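Local atomic coordinates of endoglucanase, family GH5 (PDB entry 6GL2), a protein that hydrolyses hemicellulose, probably including mixed-linked glucan, as a family 5 glycoside hydrolase from a marine bacterium. Residues 54-62 and 326-336; 234-243 and 279-290. One frame throughout, in Å; residues are numbered along the deposited sequence.

How the interactions relate
Both contacts belong to one closed barrel of eight parallel strands with helices packed outside it; their centres lie about 18 Å apart. Interaction 2 falls wholly within the chain span bracketed by 54-62 and 326-336. Interaction 1 sets the end of helix 48-57 and the turn leading to strand 61-64 against Trp326 and helix 329-336, so it brings an early barrel segment to the C-terminal helix. Interaction 2 ties helix 232-237 and the loop after it to the loop after strand 271-276 and the start of helix 284-301. That last helix connects them: Arg287 and Leu288 pack on Tyr328, Ile331 and Glu330 of 326-336. The result is a continuous run of packing from the C-terminal helix to the metal-site loop.

Interaction 1: 54-62 and 326-336; sequences IAKMGFKTL and WNYPEIAEAIV
Met57 and Trp326 supply the first of two CH-pi contacts. The methyl CE of Met57 sits 3.5 Å from the centroid of the five-membered ring of Trp326, only 7° off its normal, so it rests on the face. With CG anti to the backbone N (chi1 172°), the chain leaves toward the helix opposite, and bends at its next two torsions fold the methyl back onto the indole. The sulfur SD, 5.0 Å from the same centroid, adds a longer Met-aromatic contact. In the second, CG1 of Val336 lies over the centre of the Phe59 ring, 3.6 Å from its centroid and 8° off the normal.

Most of the remaining contacts are apolar. Trp326 CH2 meets the edge of the Phe59 ring at CE2, 3.7 Å away, and CD1 of Ile54 touches the same CH2. Ala332 CB fills the angle between Met57 CG (3.7 Å) and the Phe59 ring, while Met57 SD lies against Glu333 CG. No hydrogen bond crosses the contact.

On the backbone, Gly58 closes helix 48-57 in a Schellman motif; a CB there would come within 3.5 Å of Val336 CG2.

Around this packing, Phe59 also meets the ring of Trp25 and Trp326 that of Phe319. Ile331 and Ile335 carry helix 329-336 onto Trp307 of strand 304-307, so the C-terminal helix covers the barrel where its last strand adjoins the first, beside helix 48-57.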
loop_
_atom_site.group_PDB
_atom_site.type_symbol
_atom_site.label_atom_id
_atom_site.label_comp_id
_atom_site.label_asym_id
_atom_site.label_seq_id
_atom_site.Cartn_x
_atom_site.Cartn_y
_atom_site.Cartn_z
ATOM N N ILE A 54 10.015 -13.062 6.741
ATOM C CA ILE A 54 8.633 -12.679 6.313
ATOM C C ILE A 54 8.087 -13.798 5.455
ATOM O O ILE A 54 6.919 -14.236 5.597
ATOM C CB ILE A 54 8.639 -11.331 5.587
ATOM C CG1 ILE A 54 9.320 -10.235 6.462
ATOM C CG2 ILE A 54 7.202 -10.902 5.232
ATOM C CD1 ILE A 54 8.747 -10.022 7.823
ATOM N N ALA A 55 8.851 -14.274 4.443
ATOM C CA ALA A 55 8.413 -15.344 3.585
ATOM C C ALA A 55 8.305 -16.636 4.344
ATOM O O ALA A 55 7.306 -17.406 4.075
ATOM C CB ALA A 55 9.409 -15.499 2.437
ATOM N N LYS A 56 9.168 -16.979 5.259
ATOM C CA LYS A 56 9.085 -18.251 5.969
ATOM C C LYS A 56 7.871 -18.339 6.799
ATOM O O LYS A 56 7.351 -19.406 7.036
ATOM C CB LYS A 56 10.339 -18.442 6.835
ATOM C CG LYS A 56 11.613 -18.774 6.034
ATOM C CD LYS A 56 12.972 -18.417 6.671
ATOM C CE LYS A 56 13.226 -19.277 7.841
ATOM N NZ LYS A 56 14.528 -18.924 8.537
ATOM N N MET A 57 7.385 -17.199 7.310
ATOM C CA MET A 57 6.155 -17.118 8.138
ATOM C C MET A 57 4.933 -17.351 7.284
ATOM O O MET A 57 3.885 -17.714 7.833
ATOM C CB MET A 57 6.174 -15.762 8.908
ATOM C CG MET A 57 4.899 -15.455 9.648
ATOM S SD MET A 57 4.433 -16.655 10.916
ATOM C CE MET A 57 5.537 -16.165 12.251
ATOM N N GLY A 58 5.032 -17.175 5.990
ATOM C CA GLY A 58 3.936 -17.488 5.087
ATOM C C GLY A 58 3.268 -16.317 4.357
ATOM O O GLY A 58 2.314 -16.518 3.662
ATOM N N PHE A 59 3.815 -15.113 4.604
ATOM C CA PHE A 59 3.371 -13.986 3.794
ATOM C C PHE A 59 3.755 -14.196 2.340
ATOM O O PHE A 59 4.926 -14.519 2.081
ATOM C CB PHE A 59 3.987 -12.673 4.338
ATOM C CG PHE A 59 3.474 -12.235 5.703
ATOM C CD1 PHE A 59 2.170 -11.690 5.752
ATOM C CD2 PHE A 59 4.107 -12.518 6.884
ATOM C CE1 PHE A 59 1.645 -11.306 6.969
ATOM C CE2 PHE A 59 3.625 -12.091 8.093
ATOM C CZ PHE A 59 2.332 -11.568 8.119
ATOM N N LYS A 60 2.847 -13.958 1.447
ATOM C CA LYS A 60 3.081 -14.115 0.041
ATOM C C LYS A 60 3.424 -12.804 -0.710
ATOM O O LYS A 60 3.965 -12.811 -1.784
ATOM C CB LYS A 60 1.899 -14.883 -0.616
ATOM C CG LYS A 60 2.125 -15.178 -2.051
ATOM C CD LYS A 60 3.299 -16.123 -2.326
ATOM C CE LYS A 60 3.424 -16.636 -3.789
ATOM N NZ LYS A 60 4.459 -17.660 -3.946
ATOM N N THR A 61 3.079 -11.698 -0.042
ATOM C CA THR A 61 3.243 -10.343 -0.632
ATOM C C THR A 61 4.019 -9.460 0.334
ATOM O O THR A 61 3.751 -9.449 1.528
ATOM C CB THR A 61 1.944 -9.653 -0.987
ATOM O OG1 THR A 61 1.282 -10.439 -1.992
ATOM C CG2 THR A 61 2.056 -8.244 -1.522
ATOM N N LEU A 62 5.089 -8.817 -0.161
ATOM C CA LEU A 62 5.772 -7.741 0.473
ATOM C C LEU A 62 5.314 -6.428 -0.109
ATOM O O LEU A 62 5.420 -6.188 -1.306
ATOM C CB LEU A 62 7.280 -7.831 0.291
ATOM C CG LEU A 62 8.110 -6.730 0.982
ATOM C CD1 LEU A 62 8.074 -6.873 2.468
ATOM C CD2 LEU A 62 9.530 -6.660 0.421
ATOM N N TRP A 326 10.098 -12.977 15.762
ATOM C CA TRP A 326 8.803 -12.330 15.823
ATOM C C TRP A 326 8.518 -11.878 17.193
ATOM O O TRP A 326 8.609 -12.620 18.187
ATOM C CB TRP A 326 7.702 -13.267 15.337
ATOM C CG TRP A 326 7.893 -13.573 13.879
ATOM C CD1 TRP A 326 8.680 -14.572 13.302
ATOM C CD2 TRP A 326 7.344 -12.868 12.754
ATOM N NE1 TRP A 326 8.706 -14.468 11.959
ATOM C CE2 TRP A 326 7.861 -13.476 11.568
ATOM C CE3 TRP A 326 6.408 -11.808 12.594
ATOM C CZ2 TRP A 326 7.578 -13.017 10.323
ATOM C CZ3 TRP A 326 6.158 -11.336 11.366
ATOM C CH2 TRP A 326 6.715 -11.948 10.200
ATOM N N ASN A 327 8.128 -10.617 17.362
ATOM C CA ASN A 327 7.625 -10.109 18.621
ATOM C C ASN A 327 6.258 -10.727 18.913
ATOM O O ASN A 327 5.963 -11.116 20.034
ATOM C CB ASN A 327 7.598 -8.554 18.585
ATOM C CG ASN A 327 9.038 -7.925 18.445
ATOM O OD1 ASN A 327 9.969 -8.449 18.952
ATOM N ND2 ASN A 327 9.172 -6.941 17.590
ATOM N N TYR A 328 5.393 -10.774 17.901
ATOM C CA TYR A 328 4.050 -11.254 17.976
ATOM C C TYR A 328 3.697 -12.282 16.930
ATOM O O TYR A 328 2.965 -12.018 15.971
ATOM C CB TYR A 328 3.014 -10.119 18.016
ATOM C CG TYR A 328 3.194 -9.206 19.215
ATOM C CD1 TYR A 328 2.935 -9.712 20.489
ATOM C CD2 TYR A 328 3.598 -7.878 19.141
ATOM C CE1 TYR A 328 3.080 -8.939 21.595
ATOM C CE2 TYR A 328 3.786 -7.068 20.259
ATOM C CZ TYR A 328 3.547 -7.626 21.523
ATOM O OH TYR A 328 3.701 -6.774 22.608
ATOM N N PRO A 329 4.346 -13.452 17.039
ATOM C CA PRO A 329 4.182 -14.443 15.983
ATOM C C PRO A 329 2.714 -14.861 15.784
ATOM O O PRO A 329 2.355 -15.230 14.680
ATOM C CB PRO A 329 5.003 -15.614 16.460
ATOM C CG PRO A 329 5.132 -15.458 17.907
ATOM C CD PRO A 329 5.184 -13.981 18.153
ATOM N N GLU A 330 1.915 -14.824 16.862
ATOM C CA GLU A 330 0.542 -15.291 16.715
ATOM C C GLU A 330 -0.298 -14.351 15.861
ATOM O O GLU A 330 -1.166 -14.790 15.161
ATOM C CB GLU A 330 -0.122 -15.496 18.072
ATOM C CG GLU A 330 0.589 -16.519 18.927
ATOM C CD GLU A 330 1.030 -17.722 18.126
ATOM O OE1 GLU A 330 0.137 -18.475 17.623
ATOM O OE2 GLU A 330 2.278 -17.918 17.940
ATOM N N ILE A 331 -0.001 -13.038 15.869
ATOM C CA ILE A 331 -0.644 -12.102 14.927
ATOM C C ILE A 331 -0.313 -12.517 13.519
ATOM O O ILE A 331 -1.163 -12.542 12.654
ATOM C CB ILE A 331 -0.337 -10.610 15.235
ATOM C CG1 ILE A 331 -0.916 -10.191 16.602
ATOM C CG2 ILE A 331 -0.833 -9.682 14.108
ATOM C CD1 ILE A 331 -0.561 -8.802 17.088
ATOM N N ALA A 332 1.009 -12.704 13.290
ATOM C CA ALA A 332 1.431 -13.089 11.933
ATOM C C ALA A 332 0.722 -14.359 11.443
ATOM O O ALA A 332 0.236 -14.436 10.333
ATOM C CB ALA A 332 2.951 -13.202 11.832
ATOM N N GLU A 333 0.717 -15.323 12.361
ATOM C CA GLU A 333 0.120 -16.622 11.998
ATOM C C GLU A 333 -1.357 -16.480 11.744
ATOM O O GLU A 333 -1.877 -17.121 10.840
ATOM C CB GLU A 333 0.422 -17.646 13.097
ATOM C CG GLU A 333 1.857 -18.138 13.028
ATOM C CD GLU A 333 2.415 -18.628 14.355
ATOM O OE1 GLU A 333 1.601 -18.885 15.259
ATOM O OE2 GLU A 333 3.640 -18.776 14.491
ATOM N N ALA A 334 -2.029 -15.610 12.478
ATOM C CA ALA A 334 -3.465 -15.386 12.301
ATOM C C ALA A 334 -3.768 -14.746 10.987
ATOM O O ALA A 334 -4.828 -15.025 10.378
ATOM C CB ALA A 334 -3.952 -14.446 13.380
ATOM N N ILE A 335 -2.864 -13.931 10.462
ATOM C CA ILE A 335 -3.028 -13.297 9.187
ATOM C C ILE A 335 -2.787 -14.229 7.986
ATOM O O ILE A 335 -3.495 -14.165 6.959
ATOM C CB ILE A 335 -2.162 -12.048 9.070
ATOM C CG1 ILE A 335 -2.523 -11.031 10.121
ATOM C CG2 ILE A 335 -2.298 -11.400 7.677
ATOM C CD1 ILE A 335 -1.372 -10.104 10.338
ATOM N N VAL A 336 -1.783 -15.090 8.108
ATOM C CA VAL A 336 -1.435 -15.924 6.981
ATOM C C VAL A 336 -2.214 -17.252 6.928
ATOM O O VAL A 336 -2.252 -17.882 5.832
ATOM C CB VAL A 336 0.094 -16.244 6.996
ATOM C CG1 VAL A 336 1.000 -14.978 6.935
ATOM C CG2 VAL A 336 0.526 -17.015 8.162
#

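Interaction 2: 234-243 and 279-290; sequences FCLDGTDSTW and TFSDNPEDRLAH
His290 turns its edge into the face of Trp243: the imidazole and the five-membered indole ring have centroids 4.8 Å apart and planes at 88°, an edge-to-face pair. The six-membered ring of Trp243 also lies over the helix backbone, with CE3 3.5 Å from His290 CA. One face of the imidazole receives the Phe234 ring, which meets it obliquely, planes at 46°. Phe234 itself has water 1 over one face and Trp243 CB over the other, with Arg287 N at its edge. Cys235 SG approaches His290 CE1 obliquely, and the imidazole is anchored by NE2 bonding to Phe230 O. Replacing Trp243 by alanine would probably leave a gap beside His290, whose ring edge and CA would lose the indole face they pack against.

Polar bonds join the two segments. Thr279 N donates to Cys235 O at 2.9 Å. Both ends of the Asn283 amide are used, which fixes its rotation: ND2 gives a bond to Ser241 O (3.0 Å) lying in the amide plane, and OD1 accepts from Ser281 N (2.8 Å). Water 1 has four partners, donating to Phe234 O and Thr279 O and accepting from Ser281 OG and Asn283 ND2. In one of the two Asp286 conformers, OD2 accepts Trp243 N at 2.9 Å from above the carboxylate, 52° out of its plane.

Asp240 OD1 accepts Thr242 N at 3.3 Å, an Asx turn. Asp240 and Thr242, with Asp248 near Trp243, bind magnesium in a crystal structure of this protein, though no ion is bound here; the aromatic cluster packs beside the loop that carries Asp240 and Thr242, which follows a strand of the (beta/alpha)8 barrel.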
loop_
_atom_site.group_PDB
_atom_site.type_symbol
_atom_site.label_atom_id
_atom_site.label_comp_id
_atom_site.label_asym_id
_atom_site.label_seq_id
_atom_site.Cartn_x
_atom_site.Cartn_y
_atom_site.Cartn_z
ATOM N N PHE A 234 -9.818 1.605 18.193
ATOM C CA PHE A 234 -8.992 0.446 18.609
ATOM C C PHE A 234 -7.659 0.437 17.868
ATOM O O PHE A 234 -6.608 0.248 18.470
ATOM C CB PHE A 234 -9.746 -0.804 18.331
ATOM C CG PHE A 234 -9.017 -2.048 18.681
ATOM C CD1 PHE A 234 -8.978 -2.501 19.997
ATOM C CD2 PHE A 234 -8.356 -2.864 17.738
ATOM C CE1 PHE A 234 -8.300 -3.651 20.364
ATOM C CE2 PHE A 234 -7.712 -4.015 18.096
ATOM C CZ PHE A 234 -7.658 -4.419 19.413
ATOM N N CYS A 235 -7.663 0.672 16.584
ATOM C CA CYS A 235 -6.484 0.438 15.760
ATOM C C CYS A 235 -5.450 1.556 15.761
ATOM O O CYS A 235 -4.247 1.308 15.702
ATOM C CB CYS A 235 -6.862 0.095 14.342
ATOM S SG CYS A 235 -7.779 -1.380 14.083
ATOM N N LEU A 236 -5.950 2.801 15.737
ATOM C CA LEU A 236 -5.110 3.983 15.623
ATOM C C LEU A 236 -5.013 4.821 16.845
ATOM O O LEU A 236 -3.886 5.200 17.251
ATOM C CB LEU A 236 -5.585 4.843 14.446
ATOM C CG LEU A 236 -5.504 4.223 13.039
ATOM C CD1 LEU A 236 -6.030 5.156 11.962
ATOM C CD2 LEU A 236 -4.070 3.787 12.753
ATOM N N ASP A 237 -6.136 5.139 17.429
ATOM C CA ASP A 237 -6.102 6.123 18.523
ATOM C C ASP A 237 -5.717 5.545 19.868
ATOM O O ASP A 237 -5.214 6.292 20.724
ATOM C CB ASP A 237 -7.473 6.745 18.711
ATOM C CG ASP A 237 -7.852 7.641 17.590
ATOM O OD1 ASP A 237 -6.967 7.924 16.709
ATOM O OD2 ASP A 237 -9.053 8.054 17.617
ATOM N N GLY A 238 -5.958 4.262 20.070
ATOM C CA GLY A 238 -5.714 3.653 21.374
ATOM C C GLY A 238 -6.709 4.079 22.473
ATOM O O GLY A 238 -6.496 3.783 23.691
ATOM N N THR A 239 -7.829 4.696 22.043
ATOM C CA THR A 239 -8.857 5.194 22.941
ATOM C C THR A 239 -9.786 4.058 23.362
ATOM O O THR A 239 -10.442 4.120 24.396
ATOM C CB THR A 239 -9.662 6.361 22.311
ATOM O OG1 THR A 239 -10.481 5.911 21.226
ATOM C CG2 THR A 239 -8.724 7.474 21.834
ATOM N N ASP A 240 -9.853 2.997 22.572
ATOM C CA ASP A 240 -10.595 1.825 22.934
ATOM C C ASP A 240 -9.565 0.699 22.882
ATOM O O ASP A 240 -8.788 0.615 21.893
ATOM C CB ASP A 240 -11.696 1.594 21.933
ATOM C CG ASP A 240 -12.560 0.395 22.279
ATOM O OD1 ASP A 240 -12.390 -0.213 23.375
ATOM O OD2 ASP A 240 -13.434 0.061 21.444
ATOM N N SER A 241 -9.475 -0.128 23.904
ATOM C CA SER A 241 -8.442 -1.175 23.872
ATOM C C SER A 241 -8.983 -2.558 23.789
ATOM O O SER A 241 -8.212 -3.517 23.693
ATOM C CB SER A 241 -7.454 -1.061 25.024
ATOM O OG SER A 241 -8.115 -1.236 26.259
ATOM N N THR A 242 -10.303 -2.671 23.791
ATOM C CA THR A 242 -10.941 -3.912 23.645
ATOM C C THR A 242 -11.595 -4.067 22.292
ATOM O O THR A 242 -12.010 -3.072 21.675
ATOM C CB THR A 242 -11.980 -4.176 24.777
ATOM O OG1 THR A 242 -13.013 -3.234 24.638
ATOM C CG2 THR A 242 -11.358 -3.911 26.142
ATOM N N TRP A 243 -11.619 -5.291 21.841
ATOM C CA TRP A 243 -12.251 -5.647 20.599
ATOM C C TRP A 243 -12.687 -7.059 20.666
ATOM O O TRP A 243 -11.923 -7.950 21.102
ATOM C CB TRP A 243 -11.302 -5.410 19.382
ATOM C CG TRP A 243 -12.008 -5.512 18.076
ATOM C CD1 TRP A 243 -12.572 -4.478 17.339
ATOM C CD2 TRP A 243 -12.368 -6.745 17.341
ATOM N NE1 TRP A 243 -13.187 -4.977 16.243
ATOM C CE2 TRP A 243 -13.097 -6.311 16.166
ATOM C CE3 TRP A 243 -12.108 -8.117 17.476
ATOM C CZ2 TRP A 243 -13.635 -7.227 15.280
ATOM C CZ3 TRP A 243 -12.673 -9.019 16.533
ATOM C CH2 TRP A 243 -13.389 -8.549 15.458
ATOM N N THR A 279 -2.447 -0.821 16.605
ATOM C CA THR A 279 -1.323 -0.409 17.425
ATOM C C THR A 279 -1.402 -1.180 18.770
ATOM O O THR A 279 -2.474 -1.634 19.175
ATOM C CB THR A 279 -1.359 1.109 17.617
ATOM O OG1 THR A 279 -0.031 1.552 17.978
ATOM C CG2 THR A 279 -2.449 1.615 18.605
ATOM N N PHE A 280 -0.275 -1.368 19.372
ATOM C CA PHE A 280 -0.212 -2.032 20.631
ATOM C C PHE A 280 -0.805 -1.155 21.735
ATOM O O PHE A 280 -0.293 -0.091 22.035
ATOM C CB PHE A 280 1.224 -2.401 21.029
ATOM C CG PHE A 280 1.267 -3.235 22.265
ATOM C CD1 PHE A 280 0.700 -4.497 22.300
ATOM C CD2 PHE A 280 1.763 -2.678 23.409
ATOM C CE1 PHE A 280 0.694 -5.224 23.487
ATOM C CE2 PHE A 280 1.714 -3.414 24.613
ATOM C CZ PHE A 280 1.236 -4.658 24.602
ATOM N N SER A 281 -1.819 -1.638 22.425
ATOM C CA SER A 281 -2.418 -0.886 23.557
ATOM C C SER A 281 -2.592 -1.756 24.797
ATOM O O SER A 281 -3.711 -1.859 25.369
ATOM C CB SER A 281 -3.798 -0.394 23.128
ATOM O OG SER A 281 -3.671 0.522 22.037
ATOM N N ASP A 282 -1.538 -2.456 25.189
ATOM C CA ASP A 282 -1.530 -3.317 26.381
ATOM C C ASP A 282 -2.671 -4.290 26.286
ATOM O O ASP A 282 -3.412 -4.608 27.278
ATOM C CB ASP A 282 -1.583 -2.503 27.690
ATOM C CG ASP A 282 -0.334 -1.839 27.998
ATOM O OD1 ASP A 282 0.752 -1.962 27.381
ATOM O OD2 ASP A 282 -0.360 -1.193 29.101
ATOM N N ASN A 283 -2.878 -4.853 25.081
ATOM C CA ASN A 283 -4.067 -5.586 24.745
ATOM C C ASN A 283 -3.845 -6.743 23.772
ATOM O O ASN A 283 -4.486 -6.846 22.724
ATOM C CB ASN A 283 -5.130 -4.602 24.186
ATOM C CG ASN A 283 -4.688 -3.916 22.901
ATOM O OD1 ASN A 283 -3.508 -3.869 22.588
ATOM N ND2 ASN A 283 -5.639 -3.313 22.193
ATOM N N PRO A 284 -2.887 -7.646 24.098
ATOM C CA PRO A 284 -2.497 -8.657 23.130
ATOM C C PRO A 284 -3.614 -9.575 22.709
ATOM O O PRO A 284 -3.644 -10.036 21.538
ATOM C CB PRO A 284 -1.321 -9.389 23.821
ATOM C CG PRO A 284 -1.488 -9.066 25.291
ATOM C CD PRO A 284 -2.053 -7.695 25.337
ATOM N N GLU A 285 -4.496 -10.005 23.636
ATOM C CA GLU A 285 -5.523 -10.945 23.256
ATOM C C GLU A 285 -6.547 -10.345 22.257
ATOM O O GLU A 285 -6.966 -10.998 21.360
ATOM C CB GLU A 285 -6.245 -11.505 24.491
ATOM C CG GLU A 285 -5.389 -12.467 25.314
ATOM C CD GLU A 285 -4.739 -11.780 26.484
ATOM N N ASP A 286 -6.874 -9.114 22.507
ATOM C CA ASP A 286 -7.847 -8.465 21.627
ATOM C C ASP A 286 -7.192 -8.097 20.286
ATOM O O ASP A 286 -7.859 -8.197 19.246
ATOM C CB ASP A 286 -8.600 -7.291 22.290
ATOM C CG ASP A 286 -9.652 -7.723 23.381
ATOM O OD1 ASP A 286 -9.819 -8.914 23.730
ATOM O OD2 ASP A 286 -10.254 -6.754 23.897
ATOM N N ARG A 287 -5.916 -7.694 20.247
ATOM C CA ARG A 287 -5.221 -7.484 18.984
ATOM C C ARG A 287 -5.230 -8.740 18.148
ATOM O O ARG A 287 -5.398 -8.743 16.961
ATOM C CB ARG A 287 -3.790 -7.009 19.130
ATOM C CG ARG A 287 -3.607 -5.621 19.564
ATOM C CD ARG A 287 -2.117 -5.356 19.548
ATOM N NE ARG A 287 -1.426 -5.023 18.311
ATOM C CZ ARG A 287 -0.105 -5.009 18.116
ATOM N NH1 ARG A 287 0.683 -5.669 18.898
ATOM N NH2 ARG A 287 0.452 -4.310 17.112
ATOM N N LEU A 288 -4.968 -9.891 18.798
ATOM C CA LEU A 288 -4.963 -11.133 18.133
ATOM C C LEU A 288 -6.352 -11.515 17.584
ATOM O O LEU A 288 -6.486 -11.970 16.411
ATOM C CB LEU A 288 -4.509 -12.295 19.075
ATOM C CG LEU A 288 -4.418 -13.667 18.464
ATOM C CD1 LEU A 288 -3.574 -13.762 17.180
ATOM C CD2 LEU A 288 -3.954 -14.688 19.539
ATOM N N ALA A 289 -7.387 -11.373 18.413
ATOM C CA ALA A 289 -8.763 -11.629 17.976
ATOM C C ALA A 289 -9.154 -10.762 16.782
ATOM O O ALA A 289 -9.721 -11.234 15.835
ATOM C CB ALA A 289 -9.773 -11.389 19.100
ATOM N N HIS A 290 -8.810 -9.500 16.839
ATOM C CA HIS A 290 -9.107 -8.555 15.763
ATOM C C HIS A 290 -8.337 -8.977 14.484
ATOM O O HIS A 290 -8.909 -9.014 13.384
ATOM C CB HIS A 290 -8.673 -7.158 16.198
ATOM C CG HIS A 290 -8.783 -6.173 15.092
ATOM N ND1 HIS A 290 -7.704 -5.879 14.268
ATOM C CD2 HIS A 290 -9.826 -5.353 14.688
ATOM C CE1 HIS A 290 -8.078 -4.928 13.453
ATOM N NE2 HIS A 290 -9.414 -4.681 13.605
HETATM O O HOH W 1 -4.957 -1.234 20.223
HETATM O O HOH W 2 -11.478 -10.557 22.036
#